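Local atomic coordinates of beta-mannosidase (PDB entry 4UOJ), a protein that probably hydrolyses terminal beta-D-mannose residues at the non-reducing ends of beta-mannosides, as a glycoside hydrolase of family 2. Residues G262-H267 and V328-A333; V622-H627 and L634-H639. All coordinates share one frame; numbering follows the deposited sequence.

Interaction 1: residues G262-H267 and V328-A333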
loop_
_atom_site.group_PDB
_atom_site.type_symbol
_atom_site.label_atom_id
_atom_site.label_comp_id
_atom_site.label_asym_id
_atom_site.label_seq_id
_atom_site.Cartn_x
_atom_site.Cartn_y
_atom_site.Cartn_z
ATOM N N GLY A 262 -29.173 -15.509 14.300
ATOM C CA GLY A 262 -28.804 -16.652 15.113
ATOM C C GLY A 262 -29.396 -17.939 14.564
ATOM O O GLY A 262 -28.644 -18.801 14.091
ATOM N N THR A 263 -30.744 -18.057 14.591
ATOM C CA THR A 263 -31.470 -19.311 14.225
ATOM C C THR A 263 -32.173 -19.363 12.846
ATOM O O THR A 263 -33.269 -18.816 12.680
ATOM C CB THR A 263 -32.424 -19.752 15.363
ATOM O OG1 THR A 263 -31.735 -19.688 16.616
ATOM C CG2 THR A 263 -32.965 -21.162 15.147
ATOM N N LEU A 264 -31.551 -20.086 11.892
ATOM C CA LEU A 264 -32.084 -20.272 10.535
ATOM C C LEU A 264 -32.742 -21.645 10.414
ATOM O O LEU A 264 -32.060 -22.654 10.586
ATOM C CB LEU A 264 -30.984 -20.121 9.472
ATOM C CG LEU A 264 -31.289 -20.579 8.036
ATOM C CD1 LEU A 264 -32.251 -19.629 7.330
ATOM C CD2 LEU A 264 -30.009 -20.730 7.237
ATOM N N PRO A 265 -34.051 -21.706 10.097
ATOM C CA PRO A 265 -34.712 -23.019 10.016
ATOM C C PRO A 265 -34.273 -23.862 8.822
ATOM O O PRO A 265 -33.809 -23.321 7.823
ATOM C CB PRO A 265 -36.210 -22.666 9.948
ATOM C CG PRO A 265 -36.306 -21.208 10.330
ATOM C CD PRO A 265 -35.014 -20.610 9.875
ATOM N N LYS A 266 -34.423 -25.187 8.952
ATOM C CA LYS A 266 -34.066 -26.193 7.945
ATOM C C LYS A 266 -34.752 -25.945 6.593
ATOM O O LYS A 266 -35.791 -25.277 6.546
ATOM C CB LYS A 266 -34.375 -27.618 8.466
ATOM C CG LYS A 266 -33.561 -28.032 9.689
ATOM C CD LYS A 266 -32.188 -28.604 9.313
ATOM C CE LYS A 266 -31.078 -28.150 10.247
ATOM N NZ LYS A 266 -31.206 -28.713 11.623
ATOM N N HIS A 267 -34.161 -26.500 5.510
ATOM C CA HIS A 267 -34.620 -26.369 4.109
ATOM C C HIS A 267 -34.670 -24.898 3.703
ATOM O O HIS A 267 -35.693 -24.414 3.202
ATOM C CB HIS A 267 -36.001 -27.040 3.824
ATOM C CG HIS A 267 -36.173 -28.427 4.366
ATOM N ND1 HIS A 267 -37.285 -28.785 5.114
ATOM C CD2 HIS A 267 -35.383 -29.520 4.243
ATOM C CE1 HIS A 267 -37.140 -30.058 5.436
ATOM N NE2 HIS A 267 -35.998 -30.532 4.939
ATOM N N VAL A 328 -28.173 -10.982 -1.888
ATOM C CA VAL A 328 -28.486 -12.372 -1.583
ATOM C C VAL A 328 -29.583 -12.386 -0.540
ATOM O O VAL A 328 -29.436 -11.760 0.507
ATOM C CB VAL A 328 -27.250 -13.178 -1.109
ATOM C CG1 VAL A 328 -27.565 -14.668 -1.028
ATOM C CG2 VAL A 328 -26.041 -12.939 -2.015
ATOM N N SER A 329 -30.694 -13.076 -0.849
ATOM C CA SER A 329 -31.862 -13.189 0.040
ATOM C C SER A 329 -32.053 -14.625 0.500
ATOM O O SER A 329 -32.126 -15.539 -0.313
ATOM C CB SER A 329 -33.125 -12.678 -0.647
ATOM O OG SER A 329 -33.089 -11.272 -0.786
ATOM N N VAL A 330 -32.115 -14.820 1.818
ATOM C CA VAL A 330 -32.320 -16.144 2.417
ATOM C C VAL A 330 -33.740 -16.256 2.982
ATOM O O VAL A 330 -34.119 -15.523 3.889
ATOM C CB VAL A 330 -31.236 -16.516 3.463
ATOM C CG1 VAL A 330 -31.389 -17.966 3.920
ATOM C CG2 VAL A 330 -29.839 -16.287 2.898
ATOM N N SER A 331 -34.517 -17.176 2.407
ATOM C CA SER A 331 -35.893 -17.457 2.814
ATOM C C SER A 331 -35.992 -18.843 3.420
ATOM O O SER A 331 -35.254 -19.746 3.042
ATOM C CB SER A 331 -36.848 -17.354 1.620
ATOM O OG SER A 331 -37.223 -16.010 1.383
ATOM N N SER A 332 -36.935 -19.016 4.345
ATOM C CA SER A 332 -37.189 -20.315 4.967
ATOM C C SER A 332 -38.484 -20.915 4.440
ATOM O O SER A 332 -39.366 -20.170 4.015
ATOM C CB SER A 332 -37.255 -20.176 6.478
ATOM O OG SER A 332 -36.868 -21.401 7.064
ATOM N N ALA A 333 -38.582 -22.259 4.457
ATOM C CA ALA A 333 -39.787 -22.993 4.040
ATOM C C ALA A 333 -40.963 -22.555 4.936
ATOM O O ALA A 333 -40.899 -22.684 6.165
ATOM C CB ALA A 333 -39.555 -24.502 4.130
#

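Interaction 2: residues V622-H627 and L634-H639. With NAG (2-acetamido-2-deoxy-beta-D-glucopyranose), chain Q.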
loop_
_atom_site.group_PDB
_atom_site.type_symbol
_atom_site.label_atom_id
_atom_site.label_comp_id
_atom_site.label_asym_id
_atom_site.label_seq_id
_atom_site.Cartn_x
_atom_site.Cartn_y
_atom_site.Cartn_z
ATOM N N VAL A 622 14.770 16.248 15.030
ATOM C CA VAL A 622 14.779 15.731 13.645
ATOM C C VAL A 622 15.442 14.334 13.606
ATOM O O VAL A 622 14.846 13.396 13.075
ATOM C CB VAL A 622 15.387 16.754 12.625
ATOM C CG1 VAL A 622 15.724 16.112 11.281
ATOM C CG2 VAL A 622 14.452 17.963 12.412
ATOM N N ILE A 623 16.639 14.200 14.230
ATOM C CA ILE A 623 17.401 12.947 14.327
ATOM C C ILE A 623 16.550 11.860 14.992
ATOM O O ILE A 623 16.371 10.784 14.415
ATOM C CB ILE A 623 18.766 13.126 15.064
ATOM C CG1 ILE A 623 19.739 14.000 14.247
ATOM C CG2 ILE A 623 19.410 11.757 15.369
ATOM C CD1 ILE A 623 20.990 14.459 15.006
ATOM N N LEU A 624 16.001 12.145 16.186
ATOM C CA LEU A 624 15.206 11.171 16.940
ATOM C C LEU A 624 13.907 10.726 16.263
ATOM O O LEU A 624 13.342 9.689 16.637
ATOM C CB LEU A 624 14.970 11.631 18.400
ATOM C CG LEU A 624 16.177 11.493 19.331
ATOM C CD1 LEU A 624 15.937 12.229 20.634
ATOM C CD2 LEU A 624 16.547 10.034 19.585
ATOM N N ARG A 625 13.448 11.496 15.272
ATOM C CA ARG A 625 12.273 11.155 14.491
ATOM C C ARG A 625 12.646 10.332 13.274
ATOM O O ARG A 625 11.764 9.769 12.630
ATOM C CB ARG A 625 11.461 12.400 14.136
ATOM C CG ARG A 625 10.739 13.025 15.342
ATOM C CD ARG A 625 10.151 14.382 14.980
ATOM N NE ARG A 625 8.960 14.244 14.142
ATOM C CZ ARG A 625 7.722 14.174 14.611
ATOM N NH1 ARG A 625 7.488 14.273 15.910
ATOM N NH2 ARG A 625 6.699 14.014 13.781
ATOM N N ASN A 626 13.946 10.240 12.969
ATOM C CA ASN A 626 14.436 9.408 11.869
ATOM C C ASN A 626 14.606 8.006 12.451
ATOM O O ASN A 626 15.493 7.786 13.280
ATOM C CB ASN A 626 15.763 9.944 11.281
ATOM C CG ASN A 626 16.284 9.180 10.054
ATOM O OD1 ASN A 626 15.864 8.057 9.739
ATOM N ND2 ASN A 626 17.252 9.776 9.361
ATOM N N HIS A 627 13.742 7.072 12.047
ATOM C CA HIS A 627 13.792 5.719 12.569
ATOM C C HIS A 627 14.586 4.756 11.676
ATOM O O HIS A 627 14.532 3.546 11.858
ATOM C CB HIS A 627 12.390 5.198 12.958
ATOM C CG HIS A 627 11.827 5.826 14.190
ATOM N ND1 HIS A 627 10.565 5.517 14.651
ATOM C CD2 HIS A 627 12.353 6.757 15.019
ATOM C CE1 HIS A 627 10.364 6.233 15.743
ATOM N NE2 HIS A 627 11.426 6.988 16.002
ATOM N N LEU A 634 13.907 0.537 23.765
ATOM C CA LEU A 634 13.231 1.735 24.260
ATOM C C LEU A 634 14.118 2.950 24.509
ATOM O O LEU A 634 13.639 3.959 25.023
ATOM C CB LEU A 634 12.367 1.403 25.481
ATOM C CG LEU A 634 11.336 0.274 25.276
ATOM C CD1 LEU A 634 10.820 -0.232 26.622
ATOM C CD2 LEU A 634 10.189 0.691 24.370
ATOM N N THR A 635 15.391 2.878 24.098
ATOM C CA THR A 635 16.350 3.967 24.315
ATOM C C THR A 635 16.176 5.068 23.272
ATOM O O THR A 635 15.562 4.838 22.233
ATOM C CB THR A 635 17.821 3.452 24.361
ATOM O OG1 THR A 635 18.238 3.031 23.059
ATOM C CG2 THR A 635 18.025 2.314 25.379
ATOM N N ARG A 636 16.710 6.261 23.570
ATOM C CA ARG A 636 16.756 7.399 22.674
ATOM C C ARG A 636 18.063 7.185 21.914
ATOM O O ARG A 636 19.121 7.669 22.321
ATOM C CB ARG A 636 16.804 8.727 23.461
ATOM C CG ARG A 636 15.582 9.032 24.290
ATOM C CD ARG A 636 15.544 10.508 24.651
ATOM N NE ARG A 636 14.221 10.894 25.150
ATOM C CZ ARG A 636 13.767 12.143 25.179
ATOM N NH1 ARG A 636 14.527 13.144 24.754
ATOM N NH2 ARG A 636 12.549 12.400 25.635
ATOM N N ASN A 637 17.990 6.395 20.849
ATOM C CA ASN A 637 19.147 5.969 20.078
ATOM C C ASN A 637 19.545 6.968 18.991
ATOM O O ASN A 637 19.169 6.858 17.817
ATOM C CB ASN A 637 18.912 4.552 19.543
ATOM C CG ASN A 637 20.154 3.787 19.200
ATOM O OD1 ASN A 637 21.138 4.334 18.713
ATOM N ND2 ASN A 637 20.109 2.481 19.404
ATOM N N ILE A 638 20.347 7.939 19.402
ATOM C CA ILE A 638 20.917 8.977 18.542
ATOM C C ILE A 638 21.869 8.368 17.486
ATOM O O ILE A 638 21.819 8.748 16.328
ATOM C CB ILE A 638 21.565 10.093 19.426
ATOM C CG1 ILE A 638 20.456 10.976 20.024
ATOM C CG2 ILE A 638 22.557 10.966 18.644
ATOM C CD1 ILE A 638 20.750 11.551 21.411
ATOM N N HIS A 639 22.692 7.397 17.888
ATOM C CA HIS A 639 23.651 6.732 17.015
ATOM C C HIS A 639 22.979 6.071 15.797
ATOM O O HIS A 639 23.391 6.307 14.666
ATOM C CB HIS A 639 24.506 5.706 17.799
ATOM C CG HIS A 639 25.407 4.902 16.915
ATOM N ND1 HIS A 639 26.674 5.336 16.576
ATOM C CD2 HIS A 639 25.173 3.742 16.253
ATOM C CE1 HIS A 639 27.187 4.431 15.756
ATOM N NE2 HIS A 639 26.306 3.459 15.529
HETATM C C1 NAG Q . 20.802 -0.104 16.926
HETATM C C2 NAG Q . 21.973 -0.712 16.138
HETATM C C3 NAG Q . 22.403 -2.030 16.804
HETATM C C4 NAG Q . 22.699 -1.807 18.289
HETATM C C5 NAG Q . 21.437 -1.216 18.951
HETATM C C6 NAG Q . 21.634 -0.933 20.438
HETATM C C7 NAG Q . 22.390 -0.599 13.729
HETATM C C8 NAG Q . 21.812 -0.770 12.354
HETATM N N2 NAG Q . 21.588 -0.917 14.746
HETATM O O3 NAG Q . 23.537 -2.533 16.137
HETATM O O4 NAG Q . 23.157 -3.008 18.933
HETATM O O5 NAG Q . 21.077 0.035 18.312
HETATM O O6 NAG Q . 22.723 -0.035 20.644
HETATM O O7 NAG Q . 23.530 -0.176 13.893
#

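Interaction 1: residues G262-H267 and V328-A333
In the immunoglobulin-like beta-sandwich of this family 2 hydrolase, L264, P265 and H267 of a cross-over loop meet V330, S332 and A333 at one end of the sandwich. The loop leaves strand 252-261 of one sheet and enters strand 269-276 of the other, so 262-267 has to pass over the end of the core, close to where strand 324-331 runs out. The buried part is L264: CG stands anti to the backbone N (chi1 167°), which sends the isobutyl group down between the sheets until CD1 meets V330 CG1 at 3.9 Å. The two side chains lie at about a right angle, and both also touch V299 of strand 298-305; L258 packs on V330 and I339 on L264, so the pair belongs to the hydrophobic filling of the sandwich.

One step outward the contact turns polar against apolar. S332 is buried, and its OG lies under one face of the P265 ring, beneath the CB-CG side, 3.2 Å from P265 CB and 3.5 Å from P265 CD. That is van der Waals contact with ring carbons. The carbonyl of P265 is held in another way, by NE2 of Q294 in the sheet the loop is leaving.

Further out, S331 shares backbone hydrogen bonding with S269, while H267 O and A333 N, two residues beyond, are 3.8 Å apart, too long for a bond. H267 has a positive phi (58°), a left-handed bend just ahead of strand 269-276. Its imidazole leads away from 328-333, and the A333 methyl meets the backbone, with A333 CB 4.0 Å from H267 O.

Interaction 2: residues V622-H627 and L634-H639
L624 does most of the touching: its CD2 methyl sits against the bend formed by R636, N637 and I638, 4.0 Å from I638 CG1 and equally far from the carbonyl carbon of R636. R636 CB comes within 4.1 Å of the same L624 CD2, so this one methyl lies on the concave side of the bend, touching all three residues. CG of L624 is anti to its carbonyl carbon (chi1 -75°), and from there the branch carrying CD2 reaches across although the side chain does not start out pointing at 634-639. Beside it I623 lays CG2 against backbone, 4.0 Å from I638 O; that oxygen also accepts a hydrogen bond from the T642 hydroxyl.

The contact joins the end of helix 620-625 to the start of helix 638-655 across the intervening loop. N637 is the N-cap of the second helix, its OD1 taking the backbone N-H of N640. Two successive inverse gamma turns, centred on R636 and N637, shape the approach, the second carrying a weak bond from I638 N to R636 O.

While OD1 caps the helix, N637 ND2 donates to the ring oxygen O5 of an N-acetylglucosamine at 2.8 Å, with a rather bent N-H...O angle of 133°, and also to the carbonyl of A631 in the loop. Farther out, N626 ties the first helix's exit to the second helix: its carbonyl receives the S641 hydroxyl and its ND2 reaches OE1 of Q645. On the outer flank the arginine side chain of R636 rests on L74 and on F77 of helix 75-78.

In the fold
Coming from the N terminus, the chain first builds the galactose-binding-like domain, then the sandwich where interaction 1 closes a loop of 60 residues, all its regular structure strand. The closure brings the end of strand 324-331 back to the earlier connection between the two sheets. The chain then enters the region of the mixed eight-stranded sheet; interaction 2 comes within it, before the last strand, 702-705, spans six residues and joins two consecutive helices at a glycan-bearing surface. The two contacts follow in series, neither enclosing nor crossing the other. They lie on opposite sides of the chain's centre, with nearest atoms about 44 Å apart, so each ties together its own part of the fold.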